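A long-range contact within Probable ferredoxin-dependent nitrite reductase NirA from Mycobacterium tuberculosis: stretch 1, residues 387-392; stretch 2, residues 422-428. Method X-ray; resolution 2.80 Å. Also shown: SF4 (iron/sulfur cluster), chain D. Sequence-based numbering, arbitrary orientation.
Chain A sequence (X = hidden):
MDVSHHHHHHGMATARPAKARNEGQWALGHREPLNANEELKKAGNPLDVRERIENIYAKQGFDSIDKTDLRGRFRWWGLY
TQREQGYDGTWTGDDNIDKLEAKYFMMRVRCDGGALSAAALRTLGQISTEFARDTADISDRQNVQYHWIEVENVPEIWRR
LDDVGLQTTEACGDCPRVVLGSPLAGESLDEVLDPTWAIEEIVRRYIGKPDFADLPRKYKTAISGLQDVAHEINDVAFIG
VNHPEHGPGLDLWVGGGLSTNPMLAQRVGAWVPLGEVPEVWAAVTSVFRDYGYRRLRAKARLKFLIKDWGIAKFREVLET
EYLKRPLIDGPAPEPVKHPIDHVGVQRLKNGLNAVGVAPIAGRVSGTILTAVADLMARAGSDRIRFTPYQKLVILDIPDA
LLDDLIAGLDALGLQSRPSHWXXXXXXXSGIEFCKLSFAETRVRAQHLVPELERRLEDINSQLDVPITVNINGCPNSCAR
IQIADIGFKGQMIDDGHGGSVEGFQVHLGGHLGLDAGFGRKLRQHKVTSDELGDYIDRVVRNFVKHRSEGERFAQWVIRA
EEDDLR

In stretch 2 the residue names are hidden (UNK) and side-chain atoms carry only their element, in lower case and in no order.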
# COMPACT_ATOMS: atom_id res chain seq x y z
N THR A 387 2.60 1.23 9.00
CA THR A 387 2.08 -0.15 8.83
C THR A 387 1.54 -0.36 7.43
O THR A 387 1.04 0.56 6.81
CB THR A 387 0.93 -0.42 9.86
OG1 THR A 387 1.44 -0.20 11.18
CG2 THR A 387 0.35 -1.84 9.83
N PRO A 388 1.67 -1.57 6.87
CA PRO A 388 0.93 -1.81 5.62
C PRO A 388 -0.60 -1.87 5.75
O PRO A 388 -1.26 -2.24 4.79
CB PRO A 388 1.51 -3.14 5.12
CG PRO A 388 2.80 -3.35 5.92
CD PRO A 388 2.56 -2.70 7.23
N TYR A 389 -1.15 -1.45 6.89
CA TYR A 389 -2.61 -1.38 7.08
C TYR A 389 -3.01 0.02 7.52
O TYR A 389 -4.06 0.20 8.16
CB TYR A 389 -3.06 -2.47 8.04
CG TYR A 389 -2.94 -3.83 7.38
CD1 TYR A 389 -1.78 -4.59 7.51
CD2 TYR A 389 -3.96 -4.33 6.56
CE1 TYR A 389 -1.65 -5.80 6.87
CE2 TYR A 389 -3.84 -5.54 5.92
CZ TYR A 389 -2.69 -6.28 6.08
OH TYR A 389 -2.55 -7.49 5.45
N GLN A 390 -2.16 0.99 7.14
CA GLN A 390 -2.37 2.42 7.34
C GLN A 390 -2.40 2.81 8.83
O GLN A 390 -3.21 3.65 9.25
CB GLN A 390 -3.64 2.92 6.66
CG GLN A 390 -3.84 2.46 5.25
CD GLN A 390 -5.25 2.76 4.77
OE1 GLN A 390 -6.22 2.55 5.51
NE2 GLN A 390 -5.37 3.28 3.55
N LYS A 391 -1.52 2.18 9.60
CA LYS A 391 -1.45 2.38 11.04
C LYS A 391 -0.05 2.78 11.43
O LYS A 391 0.85 2.83 10.58
CB LYS A 391 -1.90 1.10 11.75
CG LYS A 391 -3.45 0.92 11.76
CD LYS A 391 -3.96 -0.29 10.99
CE LYS A 391 -5.50 -0.35 10.87
NZ LYS A 391 -6.14 0.32 9.70
N LEU A 392 0.16 3.13 12.69
CA LEU A 392 1.53 3.37 13.15
C LEU A 392 1.83 2.74 14.50
O LEU A 392 0.98 2.71 15.38
CB LEU A 392 1.89 4.87 13.18
CG LEU A 392 0.80 5.93 13.19
CD1 LEU A 392 1.42 7.33 13.39
CD2 LEU A 392 -0.00 5.92 11.90
N UNK A 422 -13.08 0.74 13.53
CA UNK A 422 -11.97 1.68 13.33
C UNK A 422 -10.66 0.95 13.04
O UNK A 422 -9.82 1.42 12.29
n UNK A 422 -12.71 5.83 15.92
c UNK A 422 -11.46 6.33 15.98
n UNK A 422 -11.28 7.64 16.10
c UNK A 422 -10.81 3.65 14.44
n UNK A 422 -10.38 5.55 15.95
c UNK A 422 -11.79 2.52 14.57
c UNK A 422 -10.42 4.10 15.83
N UNK A 423 -10.51 -0.19 13.69
CA UNK A 423 -9.33 -0.98 13.56
C UNK A 423 -9.18 -1.56 12.19
O UNK A 423 -8.11 -1.52 11.61
c UNK A 423 -8.28 -3.09 14.36
n UNK A 423 -7.09 -5.50 17.59
c UNK A 423 -9.41 -2.13 14.55
n UNK A 423 -6.93 -4.75 15.42
n UNK A 423 -5.47 -6.32 16.19
c UNK A 423 -6.49 -5.52 16.40
c UNK A 423 -8.04 -3.83 15.58
N UNK A 424 -10.26 -2.12 11.69
CA UNK A 424 -10.18 -2.98 10.51
C UNK A 424 -10.60 -2.35 9.18
O UNK A 424 -10.68 -3.04 8.18
o UNK A 424 -9.25 -5.36 11.85
n UNK A 424 -11.23 -5.43 12.85
c UNK A 424 -10.42 -5.07 11.87
c UNK A 424 -11.00 -4.25 10.77
N UNK A 425 -10.83 -1.05 9.15
CA UNK A 425 -11.29 -0.42 7.93
C UNK A 425 -10.12 0.23 7.20
O UNK A 425 -9.27 0.87 7.80
c UNK A 425 -14.37 1.79 7.17
c UNK A 425 -12.11 2.71 6.72
c UNK A 425 -12.39 0.62 8.23
c UNK A 425 -12.92 1.43 7.02
N UNK A 426 -10.07 0.09 5.89
CA UNK A 426 -9.15 0.88 5.08
C UNK A 426 -9.93 1.58 3.97
O UNK A 426 -11.01 1.13 3.58
s UNK A 426 -5.60 -1.36 4.64
c UNK A 426 -6.30 -2.20 3.24
c UNK A 426 -7.04 -0.55 5.43
c UNK A 426 -8.05 0.02 4.45
N UNK A 427 -9.37 2.67 3.48
CA UNK A 427 -9.93 3.39 2.36
C UNK A 427 -8.78 4.02 1.59
O UNK A 427 -7.71 4.27 2.15
c UNK A 427 -10.88 4.45 2.84
N UNK A 428 -8.99 4.27 0.30
CA UNK A 428 -8.01 4.95 -0.53
C UNK A 428 -8.25 6.45 -0.44
O UNK A 428 -9.03 6.91 0.40
s UNK A 428 -9.66 5.06 -2.81
c UNK A 428 -8.14 4.47 -1.97
FE1 SF4 D . -8.60 4.56 -7.60
FE2 SF4 D . -6.42 4.41 -5.95
FE3 SF4 D . -7.46 6.84 -6.65
FE4 SF4 D . -8.66 5.14 -4.88
S1 SF4 D . -6.65 6.23 -4.59
S2 SF4 D . -9.71 6.29 -6.60
S3 SF4 D . -8.30 3.09 -5.84
S4 SF4 D . -6.49 5.33 -8.08

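Position 422 carries seven side-chain atoms: three carbons in a row, a nitrogen, then a carbon holding two more nitrogens. No side-chain atom reaches stretch 1. The residue is Arg-422. It lies in a helix that begins earlier in the chain.

Position 423 has the same count and order, again closing in a carbon with two nitrogens. Its CA-to-CB bond points away from stretch 1. The backbone makes the contact here: CE of Lys-391 lies 3.0 Å from O of position 423. NZ of Lys-391 is 3.3 Å from the same oxygen, but the angle is too poor for a hydrogen bond. This is Arg-423.

Position 424 has two carbons, the second bearing one oxygen and one nitrogen. Its CA-to-CB bond points away from stretch 1, and it makes no contact with it. A short amide of this kind is Asn-424.

Position 425 shows four carbons, forked at the second, and no heteroatom. Its CA-to-CB bond points away, while its backbone O comes within 3.7 Å of NZ of Lys-391. The residue is Leu-425.

Position 426 is an unbranched chain of two carbons, a sulfur and a last carbon. Its CA-to-CB bond points toward stretch 1. The sulfur of position 426 lies 3.9 Å from CD2 of Tyr-389 and 5.1 Å from the centroid of that ring, in an oblique approach. The second side-chain carbon sits 3.2 Å from OE1 of Gln-390. A thioether in this place means methionine, Met-426.

Position 427 has a single side-chain carbon. That carbon points away from stretch 1; the carbonyl O makes the contact. NE2 of Gln-390 donates a hydrogen bond to O of position 427 at 2.9 Å, with an angle of 163°. The residue is Ala-427.

Position 428 has one carbon and one sulfur, and makes no contact with stretch 1. The sulfur lies 2.3 Å from FE4 of the cluster, a bonding distance for a thiolate ligand. This is Cys-428.

The contact joins one directed polar bond to close packing. The CA-to-CB bonds of Gln-390 and Lys-391 both point toward stretch 2. The amide of Gln-390 reaches the strand backbone at Ala-427, a bond that uses no side-chain atom of stretch 2. Met-426 packs against Tyr-389 and Gln-390 and has the largest covered area in either stretch. Lys-391 runs beside the carbonyls of Arg-423 and Leu-425, but in the model its NZ hydrogen-bonds to O of Tyr-389, an oxygen whose place is less sure. The strand that carries Met-426 and Ala-427 leads directly into the cluster ligand Cys-428.

Stretch 2, residues 422-428: RRNLMAC
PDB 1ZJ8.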